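Chitosanase (PDB 7C6D) hydrolyses internal beta-1,4 linkages between glucosamine units of chitosan and probably aids defence against fungi by degrading their cell-wall chitosan. Local coordinates at residues S16-G21 against N234-F239; C41-F46 against K112-L117; D190-P195 against D202-S207. The protein carries 1 engineered substitution. All coordinates share one frame; numbering follows the deposited sequence.

Contact 1 of 3, residues S16-G21 against N234-F239; sequences SIFANG and NEYGNF. Engineered in segment 16-21: Ala19 (natural residue Glu). With GCS (2-amino-2-deoxy-beta-D-glucopyranose), chain B; GCS (2-amino-2-deoxy-beta-D-glucopyranose), chain C.
At the reducing end of the glucosamine chain in the substrate cleft of this family 46 glycosidase, Ile17 and Phe18 of helix 5-20 pack against Tyr236, in the turn of the hairpin formed by strands 229-233 and 237-241, and Phe239, on its second strand. Ile17 turns toward the hairpin and divides its branches. CG1 sits over the centre of one face of the Phe239 ring, a CH-pi contact at 4.0 Å from the centroid, while CG2, anti to the backbone N, reaches Tyr236 CB at 3.8 Å. At the rim of the same phenyl ring, near its plane, Gly21 O lies 3.3 Å from Phe239 CE2; Gly21 leaves the helix with positive phi.

The Phe18 and Tyr236 side chains cross at about a right angle, their ring planes inclined by 43°, and Phe18 CD1 meets Tyr236 CE2 at 3.6 Å. No direct hydrogen bond joins the segments, but a water bridges them, donating to Phe18 O and bonding to Tyr236 OH and to O3 of the chain B sugar. Ala19, an engineered replacement of the glutamate predicted to be the proton donor, accepts a bond through its carbonyl from N2 of the chain C sugar. Glu235, bent at chi2 (70°), places OE2 2.7 Å from N2 of the chain B sugar, which donates to it.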
loop_
_atom_site.group_PDB
_atom_site.type_symbol
_atom_site.label_atom_id
_atom_site.label_comp_id
_atom_site.label_asym_id
_atom_site.label_seq_id
_atom_site.Cartn_x
_atom_site.Cartn_y
_atom_site.Cartn_z
ATOM N N SER A 16 8.016 -1.160 0.913
ATOM C CA SER A 16 8.464 -2.016 2.003
ATOM C C SER A 16 9.184 -1.219 3.087
ATOM O O SER A 16 9.016 -1.496 4.280
ATOM C CB SER A 16 9.344 -3.123 1.434
ATOM O OG SER A 16 9.739 -4.016 2.452
ATOM N N ILE A 17 9.996 -0.232 2.700
ATOM C CA ILE A 17 10.600 0.648 3.696
ATOM C C ILE A 17 9.516 1.338 4.505
ATOM O O ILE A 17 9.570 1.396 5.740
ATOM C CB ILE A 17 11.517 1.682 3.019
ATOM C CG1 ILE A 17 12.772 1.019 2.445
ATOM C CG2 ILE A 17 11.922 2.766 4.024
ATOM C CD1 ILE A 17 13.544 1.952 1.517
ATOM N N PHE A 18 8.519 1.891 3.816
ATOM C CA PHE A 18 7.489 2.660 4.506
ATOM C C PHE A 18 6.673 1.779 5.440
ATOM O O PHE A 18 6.204 2.245 6.487
ATOM C CB PHE A 18 6.561 3.320 3.487
ATOM C CG PHE A 18 7.273 4.125 2.426
ATOM C CD1 PHE A 18 8.460 4.798 2.701
ATOM C CD2 PHE A 18 6.736 4.216 1.152
ATOM C CE1 PHE A 18 9.105 5.541 1.713
ATOM C CE2 PHE A 18 7.364 4.952 0.164
ATOM C CZ PHE A 18 8.551 5.618 0.442
ATOM N N ALA A 19 6.483 0.511 5.085
ATOM C CA ALA A 19 5.679 -0.374 5.918
ATOM C C ALA A 19 6.474 -1.037 7.027
ATOM O O ALA A 19 5.924 -1.283 8.106
ATOM C CB ALA A 19 5.050 -1.471 5.062
ATOM N N ASN A 20 7.745 -1.349 6.787
ATOM C CA ASN A 20 8.461 -2.251 7.673
ATOM C C ASN A 20 9.908 -1.861 7.936
ATOM O O ASN A 20 10.601 -2.604 8.634
ATOM C CB ASN A 20 8.410 -3.695 7.135
ATOM C CG ASN A 20 6.991 -4.246 7.071
ATOM O OD1 ASN A 20 6.439 -4.443 5.982
ATOM N ND2 ASN A 20 6.395 -4.503 8.236
ATOM N N GLY A 21 10.395 -0.750 7.388
ATOM C CA GLY A 21 11.765 -0.342 7.647
ATOM C C GLY A 21 12.815 -1.240 7.042
ATOM O O GLY A 21 13.923 -1.344 7.581
ATOM N N ASN A 234 15.084 10.823 7.862
ATOM C CA ASN A 234 15.233 10.943 9.307
ATOM C C ASN A 234 14.323 9.965 10.030
ATOM O O ASN A 234 14.648 9.505 11.129
ATOM C CB ASN A 234 14.923 12.368 9.760
ATOM C CG ASN A 234 16.020 13.335 9.409
ATOM O OD1 ASN A 234 17.161 12.935 9.176
ATOM N ND2 ASN A 234 15.688 14.621 9.376
ATOM N N GLU A 235 13.188 9.625 9.421
ATOM C CA GLU A 235 12.229 8.737 10.058
ATOM C C GLU A 235 12.614 7.273 9.888
ATOM O O GLU A 235 12.701 6.531 10.871
ATOM C CB GLU A 235 10.839 8.995 9.476
ATOM C CG GLU A 235 9.724 8.171 10.104
ATOM C CD GLU A 235 9.412 8.599 11.526
ATOM O OE1 GLU A 235 9.889 9.671 11.952
ATOM O OE2 GLU A 235 8.681 7.865 12.221
ATOM N N TYR A 236 12.840 6.839 8.646
ATOM C CA TYR A 236 13.044 5.423 8.362
ATOM C C TYR A 236 14.502 5.000 8.420
ATOM O O TYR A 236 14.780 3.819 8.651
ATOM C CB TYR A 236 12.505 5.067 6.972
ATOM C CG TYR A 236 11.051 5.415 6.745
ATOM C CD1 TYR A 236 10.039 4.743 7.426
ATOM C CD2 TYR A 236 10.687 6.395 5.830
ATOM C CE1 TYR A 236 8.709 5.052 7.220
ATOM C CE2 TYR A 236 9.358 6.714 5.613
ATOM C CZ TYR A 236 8.370 6.036 6.309
ATOM O OH TYR A 236 7.047 6.357 6.094
ATOM N N GLY A 237 15.432 5.916 8.179
ATOM C CA GLY A 237 16.837 5.580 8.065
ATOM C C GLY A 237 17.347 5.678 6.637
ATOM O O GLY A 237 16.725 6.281 5.756
ATOM N N ASN A 238 18.515 5.078 6.417
ATOM C CA ASN A 238 19.199 5.089 5.129
ATOM C C ASN A 238 19.088 3.718 4.470
ATOM O O ASN A 238 19.330 2.692 5.115
ATOM C CB ASN A 238 20.686 5.418 5.320
ATOM C CG ASN A 238 20.941 6.890 5.585
ATOM O OD1 ASN A 238 21.001 7.323 6.734
ATOM N ND2 ASN A 238 21.137 7.660 4.517
ATOM N N PHE A 239 18.753 3.702 3.182
ATOM C CA PHE A 239 18.641 2.463 2.424
ATOM C C PHE A 239 19.163 2.679 1.017
ATOM O O PHE A 239 19.125 3.791 0.484
ATOM C CB PHE A 239 17.176 1.996 2.297
ATOM C CG PHE A 239 16.480 1.828 3.619
ATOM C CD1 PHE A 239 15.899 2.912 4.262
ATOM C CD2 PHE A 239 16.415 0.584 4.227
ATOM C CE1 PHE A 239 15.276 2.757 5.494
ATOM C CE2 PHE A 239 15.792 0.423 5.458
ATOM C CZ PHE A 239 15.222 1.508 6.089
HETATM C C1 GCS B . 8.128 4.002 11.527
HETATM C C2 GCS B . 7.050 4.839 10.858
HETATM C C3 GCS B . 5.782 4.012 10.693
HETATM C C4 GCS B . 6.014 2.633 10.058
HETATM C C5 GCS B . 7.271 1.958 10.614
HETATM C C6 GCS B . 7.730 0.817 9.716
HETATM N N2 GCS B . 6.744 6.011 11.662
HETATM O O1 GCS B . 9.333 4.757 11.624
HETATM O O3 GCS B . 4.877 4.789 9.902
HETATM O O4 GCS B . 4.973 1.796 10.393
HETATM O O5 GCS B . 8.364 2.872 10.686
HETATM O O6 GCS B . 8.850 0.159 10.320
HETATM C C1 GCS C . 4.167 1.368 9.296
HETATM C C2 GCS C . 3.305 0.183 9.709
HETATM C C3 GCS C . 2.450 -0.215 8.514
HETATM C C4 GCS C . 1.549 0.957 8.111
HETATM C C5 GCS C . 2.455 2.157 7.823
HETATM C C6 GCS C . 1.679 3.422 7.460
HETATM N N2 GCS C . 4.120 -0.942 10.146
HETATM O O3 GCS C . 1.690 -1.376 8.843
HETATM O O4 GCS C . 0.772 0.702 7.001
HETATM O O5 GCS C . 3.293 2.436 8.946
HETATM O O6 GCS C . 0.871 3.877 8.552
HETATM O O HOH W 1 5.208 4.716 7.143
#

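Contact 2 of 3, residues C41-F46 against K112-L117; sequences CGRAGF and KVNDHL. With GCS (2-amino-2-deoxy-beta-D-glucopyranose), chain D; GCS (2-amino-2-deoxy-beta-D-glucopyranose), chain E.
The loop 41-46 makes a type I beta turn from Gly42 to Gly45, closed by Gly45 N bonding to Gly42 O, and approaches the side of helix 104-128 at residues 112-117; the backbones come nearest at Ala44 and Asn114, with CA atoms 6.6 Å apart. Cys41 and Phe46 exchange two weak backbone bonds at the base of the turn.

Arg43 and Asn114 carry the polar half of the contact. The Arg43 chain, bent at chi3 (-65°), lays its guanidinium over the Asn114 amide with the two planes only 16° apart, a stacked arrangement in which Asn114 ND2 lies 3.4 Å from Arg43 CZ. ND2 and the nearby NH2 are both donors and do not bond each other; each is engaged elsewhere, ND2 with Tyr141 OH and NH2 in a salt bridge with Glu12, while NH1 pairs with Asp111. A water in the guanidinium plane takes a bond from Arg43 NE at 2.9 Å and gives a weak one to Asn114 OD1. On the apolar half, Phe46 CE1 touches Val113 CG1 at 3.8 Å, and the Ala44 methyl rests over one face of the Phe46 ring, toward its rim.

The turn also faces the substrate: Ala44 O and Gly45 O accept bonds from O6 of the chain D sugar and N2 of the chain E sugar. Thus the link between strands 39-41 and 46-47 has the glycan on one side and Val113 and Asn114 of helix 104-128 on another, while Leu117 touches the glycan itself; helix 52-63 packs on Phe46 and Val113, and helix 134-147 meets Arg43 and Asn114.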
loop_
_atom_site.group_PDB
_atom_site.type_symbol
_atom_site.label_atom_id
_atom_site.label_comp_id
_atom_site.label_asym_id
_atom_site.label_seq_id
_atom_site.Cartn_x
_atom_site.Cartn_y
_atom_site.Cartn_z
ATOM N N CYS A 41 -1.121 -7.095 7.960
ATOM C CA CYS A 41 -0.436 -8.343 7.642
ATOM C C CYS A 41 0.244 -8.326 6.280
ATOM O O CYS A 41 -0.322 -7.849 5.291
ATOM C CB CYS A 41 -1.429 -9.511 7.613
ATOM S SG CYS A 41 -2.534 -9.607 9.015
ATOM N N GLY A 42 1.434 -8.933 6.223
ATOM C CA GLY A 42 2.002 -9.298 4.936
ATOM C C GLY A 42 2.461 -8.118 4.092
ATOM O O GLY A 42 2.637 -6.991 4.572
ATOM N N ARG A 43 2.652 -8.401 2.794
ATOM C CA ARG A 43 3.377 -7.460 1.931
ATOM C C ARG A 43 2.623 -6.154 1.729
ATOM O O ARG A 43 3.251 -5.101 1.560
ATOM C CB ARG A 43 3.694 -8.088 0.571
ATOM C CG ARG A 43 2.475 -8.558 -0.228
ATOM C CD ARG A 43 2.834 -8.809 -1.696
ATOM N NE ARG A 43 3.214 -7.558 -2.343
ATOM C CZ ARG A 43 3.886 -7.475 -3.489
ATOM N NH1 ARG A 43 4.219 -8.583 -4.142
ATOM N NH2 ARG A 43 4.214 -6.287 -3.983
ATOM N N ALA A 44 1.292 -6.199 1.707
ATOM C CA ALA A 44 0.475 -5.018 1.475
ATOM C C ALA A 44 -0.062 -4.415 2.761
ATOM O O ALA A 44 -0.731 -3.384 2.711
ATOM C CB ALA A 44 -0.698 -5.364 0.551
ATOM N N GLY A 45 0.214 -5.015 3.911
ATOM C CA GLY A 45 -0.540 -4.622 5.079
ATOM C C GLY A 45 -2.010 -4.933 4.873
ATOM O O GLY A 45 -2.868 -4.088 5.142
ATOM N N PHE A 46 -2.313 -6.135 4.370
ATOM C CA PHE A 46 -3.693 -6.598 4.325
ATOM C C PHE A 46 -4.226 -6.645 5.754
ATOM O O PHE A 46 -3.522 -7.081 6.667
ATOM C CB PHE A 46 -3.744 -8.029 3.773
ATOM C CG PHE A 46 -2.955 -8.264 2.506
ATOM C CD1 PHE A 46 -3.482 -7.916 1.267
ATOM C CD2 PHE A 46 -1.715 -8.902 2.548
ATOM C CE1 PHE A 46 -2.779 -8.183 0.087
ATOM C CE2 PHE A 46 -1.007 -9.170 1.378
ATOM C CZ PHE A 46 -1.543 -8.812 0.142
ATOM N N LYS A 112 -0.972 -12.476 -5.593
ATOM C CA LYS A 112 -2.179 -12.439 -6.413
ATOM C C LYS A 112 -3.160 -11.389 -5.903
ATOM O O LYS A 112 -3.681 -10.582 -6.684
ATOM C CB LYS A 112 -2.835 -13.819 -6.454
ATOM C CG LYS A 112 -3.941 -13.935 -7.487
ATOM C CD LYS A 112 -4.376 -15.377 -7.693
ATOM C CE LYS A 112 -5.237 -15.525 -8.938
ATOM N NZ LYS A 112 -5.551 -16.952 -9.220
ATOM N N VAL A 113 -3.433 -11.386 -4.594
ATOM C CA VAL A 113 -4.350 -10.387 -4.048
ATOM C C VAL A 113 -3.787 -8.979 -4.225
ATOM O O VAL A 113 -4.516 -8.044 -4.579
ATOM C CB VAL A 113 -4.698 -10.709 -2.581
ATOM C CG1 VAL A 113 -5.572 -9.616 -1.985
ATOM C CG2 VAL A 113 -5.423 -12.032 -2.494
ATOM N N ASN A 114 -2.479 -8.806 -4.002
ATOM C CA ASN A 114 -1.874 -7.498 -4.215
ATOM C C ASN A 114 -2.018 -7.046 -5.664
ATOM O O ASN A 114 -2.292 -5.872 -5.936
ATOM C CB ASN A 114 -0.399 -7.536 -3.834
ATOM C CG ASN A 114 0.278 -6.220 -4.089
ATOM O OD1 ASN A 114 0.000 -5.234 -3.403
ATOM N ND2 ASN A 114 1.142 -6.175 -5.101
ATOM N N ASP A 115 -1.829 -7.962 -6.611
ATOM C CA ASP A 115 -1.948 -7.589 -8.016
ATOM C C ASP A 115 -3.368 -7.150 -8.338
ATOM O O ASP A 115 -3.579 -6.137 -9.021
ATOM C CB ASP A 115 -1.557 -8.780 -8.888
ATOM C CG ASP A 115 -1.516 -8.430 -10.347
ATOM O OD1 ASP A 115 -0.671 -7.596 -10.721
ATOM O OD2 ASP A 115 -2.317 -8.995 -11.120
ATOM N N HIS A 116 -4.352 -7.897 -7.828
ATOM C CA HIS A 116 -5.753 -7.657 -8.143
ATOM C C HIS A 116 -6.269 -6.393 -7.464
ATOM O O HIS A 116 -6.988 -5.599 -8.082
ATOM C CB HIS A 116 -6.544 -8.896 -7.701
ATOM C CG HIS A 116 -8.007 -8.851 -8.014
ATOM N ND1 HIS A 116 -8.970 -9.198 -7.090
ATOM C CD2 HIS A 116 -8.670 -8.535 -9.150
ATOM C CE1 HIS A 116 -10.166 -9.082 -7.640
ATOM N NE2 HIS A 116 -10.013 -8.678 -8.888
ATOM N N LEU A 117 -5.911 -6.179 -6.198
ATOM C CA LEU A 117 -6.468 -5.063 -5.437
ATOM C C LEU A 117 -5.674 -3.778 -5.567
ATOM O O LEU A 117 -6.261 -2.693 -5.459
ATOM C CB LEU A 117 -6.536 -5.395 -3.945
ATOM C CG LEU A 117 -7.444 -6.540 -3.503
ATOM C CD1 LEU A 117 -7.594 -6.523 -1.989
ATOM C CD2 LEU A 117 -8.793 -6.513 -4.185
HETATM C C1 GCS D . -0.606 0.329 7.235
HETATM C C2 GCS D . -1.537 1.467 6.829
HETATM C C3 GCS D . -2.895 0.931 6.379
HETATM C C4 GCS D . -2.799 -0.025 5.190
HETATM C C5 GCS D . -1.520 -0.875 5.254
HETATM C C6 GCS D . -0.499 -0.445 4.192
HETATM N N2 GCS D . -1.718 2.373 7.954
HETATM O O3 GCS D . -3.716 2.054 6.043
HETATM O O4 GCS D . -3.871 -0.888 5.061
HETATM O O5 GCS D . -0.910 -0.897 6.558
HETATM O O6 GCS D . 0.699 -1.227 4.297
HETATM C C1 GCS E . -4.855 -0.590 4.073
HETATM C C2 GCS E . -5.685 -1.835 3.796
HETATM C C3 GCS E . -6.738 -1.524 2.733
HETATM C C4 GCS E . -7.595 -0.323 3.153
HETATM C C5 GCS E . -6.656 0.834 3.515
HETATM C C6 GCS E . -7.368 2.081 4.025
HETATM N N2 GCS E . -4.833 -2.929 3.358
HETATM O O3 GCS E . -7.547 -2.690 2.533
HETATM O O4 GCS E . -8.490 0.167 2.227
HETATM O O5 GCS E . -5.740 0.433 4.534
HETATM O O6 GCS E . -8.068 1.786 5.243
HETATM O O HOH W 2 2.022 -5.115 -1.477
#

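Contact 3 of 3, residues D190-P195 against D202-S207; sequences DDLMNP and DEWRES. With GCS (2-amino-2-deoxy-beta-D-glucopyranose), chain B; GCS (2-amino-2-deoxy-beta-D-glucopyranose), chain D; GCS (2-amino-2-deoxy-beta-D-glucopyranose), chain C.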
loop_
_atom_site.group_PDB
_atom_site.type_symbol
_atom_site.label_atom_id
_atom_site.label_comp_id
_atom_site.label_asym_id
_atom_site.label_seq_id
_atom_site.Cartn_x
_atom_site.Cartn_y
_atom_site.Cartn_z
ATOM N N ASP A 190 -1.516 16.029 3.251
ATOM C CA ASP A 190 -2.625 16.611 3.996
ATOM C C ASP A 190 -3.604 15.536 4.456
ATOM O O ASP A 190 -4.130 15.602 5.572
ATOM C CB ASP A 190 -3.336 17.659 3.139
ATOM C CG ASP A 190 -2.525 18.930 2.975
ATOM O OD1 ASP A 190 -1.527 19.115 3.707
ATOM O OD2 ASP A 190 -2.893 19.755 2.110
ATOM N N ASP A 191 -3.848 14.528 3.617
ATOM C CA ASP A 191 -4.763 13.461 4.000
ATOM C C ASP A 191 -4.189 12.609 5.126
ATOM O O ASP A 191 -4.919 12.204 6.039
ATOM C CB ASP A 191 -5.078 12.576 2.796
ATOM C CG ASP A 191 -6.185 11.599 3.091
ATOM O OD1 ASP A 191 -7.316 12.072 3.340
ATOM O OD2 ASP A 191 -5.931 10.377 3.113
ATOM N N LEU A 192 -2.886 12.325 5.079
ATOM C CA LEU A 192 -2.258 11.540 6.136
ATOM C C LEU A 192 -2.262 12.285 7.462
ATOM O O LEU A 192 -2.376 11.658 8.524
ATOM C CB LEU A 192 -0.826 11.193 5.733
ATOM C CG LEU A 192 -0.682 10.225 4.557
ATOM C CD1 LEU A 192 0.791 10.075 4.197
ATOM C CD2 LEU A 192 -1.318 8.870 4.877
ATOM N N MET A 193 -2.155 13.616 7.426
ATOM C CA MET A 193 -2.119 14.398 8.655
ATOM C C MET A 193 -3.494 14.545 9.288
ATOM O O MET A 193 -3.597 14.611 10.519
ATOM C CB MET A 193 -1.533 15.787 8.381
ATOM C CG MET A 193 -0.031 15.787 8.114
ATOM S SD MET A 193 0.922 15.159 9.506
ATOM C CE MET A 193 0.590 16.411 10.747
ATOM N N ASN A 194 -4.554 14.620 8.486
ATOM C CA ASN A 194 -5.911 14.808 9.002
ATOM C C ASN A 194 -6.902 14.032 8.151
ATOM O O ASN A 194 -7.709 14.615 7.417
ATOM C CB ASN A 194 -6.268 16.293 9.059
ATOM C CG ASN A 194 -5.457 17.030 10.091
ATOM O OD1 ASN A 194 -5.671 16.863 11.291
ATOM N ND2 ASN A 194 -4.507 17.835 9.638
ATOM N N PRO A 195 -6.874 12.703 8.232
ATOM C CA PRO A 195 -7.785 11.895 7.417
ATOM C C PRO A 195 -9.218 12.012 7.906
ATOM O O PRO A 195 -9.491 12.342 9.062
ATOM C CB PRO A 195 -7.261 10.470 7.615
ATOM C CG PRO A 195 -6.614 10.512 8.972
ATOM C CD PRO A 195 -5.988 11.873 9.066
ATOM N N ASP A 202 -3.786 8.915 14.107
ATOM C CA ASP A 202 -2.506 8.862 14.813
ATOM C C ASP A 202 -1.480 8.024 14.053
ATOM O O ASP A 202 -0.311 8.415 13.935
ATOM C CB ASP A 202 -2.710 8.334 16.234
ATOM C CG ASP A 202 -3.416 9.336 17.129
ATOM O OD1 ASP A 202 -3.587 10.500 16.706
ATOM O OD2 ASP A 202 -3.808 8.957 18.251
ATOM N N GLU A 203 -1.898 6.869 13.526
ATOM C CA GLU A 203 -0.984 6.027 12.768
ATOM C C GLU A 203 -0.509 6.742 11.511
ATOM O O GLU A 203 0.692 6.779 11.211
ATOM C CB GLU A 203 -1.690 4.719 12.407
ATOM C CG GLU A 203 -0.757 3.663 11.870
ATOM C CD GLU A 203 0.271 3.238 12.905
ATOM O OE1 GLU A 203 -0.083 3.157 14.103
ATOM O OE2 GLU A 203 1.436 2.997 12.526
ATOM N N TRP A 204 -1.440 7.338 10.769
ATOM C CA TRP A 204 -1.076 7.940 9.493
ATOM C C TRP A 204 -0.222 9.189 9.662
ATOM O O TRP A 204 0.618 9.481 8.806
ATOM C CB TRP A 204 -2.343 8.227 8.693
ATOM C CG TRP A 204 -2.826 7.030 7.954
ATOM C CD1 TRP A 204 -2.414 5.727 8.106
ATOM C CD2 TRP A 204 -3.793 7.026 6.909
ATOM N NE1 TRP A 204 -3.074 4.918 7.209
ATOM C CE2 TRP A 204 -3.928 5.694 6.464
ATOM C CE3 TRP A 204 -4.564 8.024 6.302
ATOM C CZ2 TRP A 204 -4.802 5.337 5.444
ATOM C CZ3 TRP A 204 -5.433 7.669 5.292
ATOM C CH2 TRP A 204 -5.544 6.338 4.867
ATOM N N ARG A 205 -0.423 9.944 10.745
ATOM C CA ARG A 205 0.425 11.106 10.981
ATOM C C ARG A 205 1.891 10.708 11.085
ATOM O O ARG A 205 2.777 11.476 10.687
ATOM C CB ARG A 205 -0.036 11.838 12.239
ATOM C CG ARG A 205 -1.204 12.771 11.981
ATOM C CD ARG A 205 -1.714 13.405 13.258
ATOM N NE ARG A 205 -2.710 14.427 12.963
ATOM C CZ ARG A 205 -3.345 15.138 13.885
ATOM N NH1 ARG A 205 -4.237 16.054 13.525
ATOM N NH2 ARG A 205 -3.079 14.941 15.169
ATOM N N GLU A 206 2.167 9.514 11.599
ATOM C CA GLU A 206 3.545 9.055 11.718
ATOM C C GLU A 206 4.081 8.426 10.441
ATOM O O GLU A 206 5.235 7.987 10.427
ATOM C CB GLU A 206 3.676 8.068 12.879
ATOM C CG GLU A 206 3.207 8.630 14.207
ATOM C CD GLU A 206 3.836 9.974 14.525
ATOM O OE1 GLU A 206 3.114 10.878 15.004
ATOM O OE2 GLU A 206 5.052 10.131 14.290
ATOM N N SER A 207 3.290 8.394 9.369
ATOM C CA SER A 207 3.703 7.820 8.095
ATOM C C SER A 207 4.050 8.871 7.050
ATOM O O SER A 207 4.436 8.501 5.937
ATOM C CB SER A 207 2.597 6.905 7.543
ATOM O OG SER A 207 1.522 7.658 6.986
HETATM C C1 GCS B . 8.128 4.002 11.527
HETATM C C2 GCS B . 7.050 4.839 10.858
HETATM C C3 GCS B . 5.782 4.012 10.693
HETATM C C4 GCS B . 6.014 2.633 10.058
HETATM C C5 GCS B . 7.271 1.958 10.614
HETATM C C6 GCS B . 7.730 0.817 9.716
HETATM N N2 GCS B . 6.744 6.011 11.662
HETATM O O1 GCS B . 9.333 4.757 11.624
HETATM O O3 GCS B . 4.877 4.789 9.902
HETATM O O4 GCS B . 4.973 1.796 10.393
HETATM O O5 GCS B . 8.364 2.872 10.686
HETATM O O6 GCS B . 8.850 0.159 10.320
HETATM C C1 GCS D . -0.606 0.329 7.235
HETATM C C2 GCS D . -1.537 1.467 6.829
HETATM C C3 GCS D . -2.895 0.931 6.379
HETATM C C4 GCS D . -2.799 -0.025 5.190
HETATM C C5 GCS D . -1.520 -0.875 5.254
HETATM C C6 GCS D . -0.499 -0.445 4.192
HETATM N N2 GCS D . -1.718 2.373 7.954
HETATM O O3 GCS D . -3.716 2.054 6.043
HETATM O O4 GCS D . -3.871 -0.888 5.061
HETATM O O5 GCS D . -0.910 -0.897 6.558
HETATM O O6 GCS D . 0.699 -1.227 4.297
HETATM C C1 GCS C . 4.167 1.368 9.296
HETATM C C2 GCS C . 3.305 0.183 9.709
HETATM C C3 GCS C . 2.450 -0.215 8.514
HETATM C C4 GCS C . 1.549 0.957 8.111
HETATM C C5 GCS C . 2.455 2.157 7.823
HETATM C C6 GCS C . 1.679 3.422 7.460
HETATM N N2 GCS C . 4.120 -0.942 10.146
HETATM O O3 GCS C . 1.690 -1.376 8.843
HETATM O O4 GCS C . 0.772 0.702 7.001
HETATM O O5 GCS C . 3.293 2.436 8.946
HETATM O O6 GCS C . 0.871 3.877 8.552
#
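Arg205 reaches across to the end of helix 177-193 and grips two successive residues. Its NE donates to Met193 O at 2.6 Å, nearly straight at 165° and in the carbonyl plane, and NH1 donates to Asn194 OD1 at 2.8 Å with a more bent angle of 146°. Both acceptors lie close to the guanidinium plane, although the Asn194 amide stands almost perpendicular to it (87°). An extended chain from CG to NE carries the group this far, and Met193 SD packs against Arg205 CG on the way.

Next to this polar pair, Leu192 CD2 lies over one face of the Trp204 indole, toward its rim, 3.6 Å from Trp204 CE3. Pro195 CB approaches the same ring carbon obliquely at 3.9 Å, and Asp191 OD2 lies 3.5 Å from Trp204 CZ3, also obliquely. Ser207 OG, placed between its backbone N and carbonyl carbon, donates to Trp204 O, which also receives Ser207 N; the hydroxyl borders Leu192 CD2.

On the substrate side, N2 of the chain D sugar lies at the indole edge, in its plane; Trp204 NE1 donates to O3 of that sugar at 3.2 Å, and Glu206 O accepts from N2 of the chain B sugar at 2.8 Å. Helix 201-205 and the residues just after it, backed by the end of helix 177-193, thus form part of the wall of the chitosan-binding cleft of this lysozyme-clan glycosidase.

In the fold
All three contacts border the cleft that holds the glucosamine oligomer. Contact 2 closes first along the chain and contact 3 follows it, while contact 1 joins helix 5-20 to the C-terminal hairpin and so spans both. Their centres lie about 17 Å (1 and 3), about 19 Å (1 and 2) and about 21 Å (2 and 3) apart. Contacts 1 and 3 touch directly, Tyr236 OH lying 3.4 Å from Ser207 O, and share the chain B and chain C sugars; contacts 2 and 3 stay about 9 Å apart at their nearest atoms but both meet the chain D sugar. Parts distant in sequence thereby line successive sugar sites of one groove, an arrangement consistent with endo cleavage within a chain.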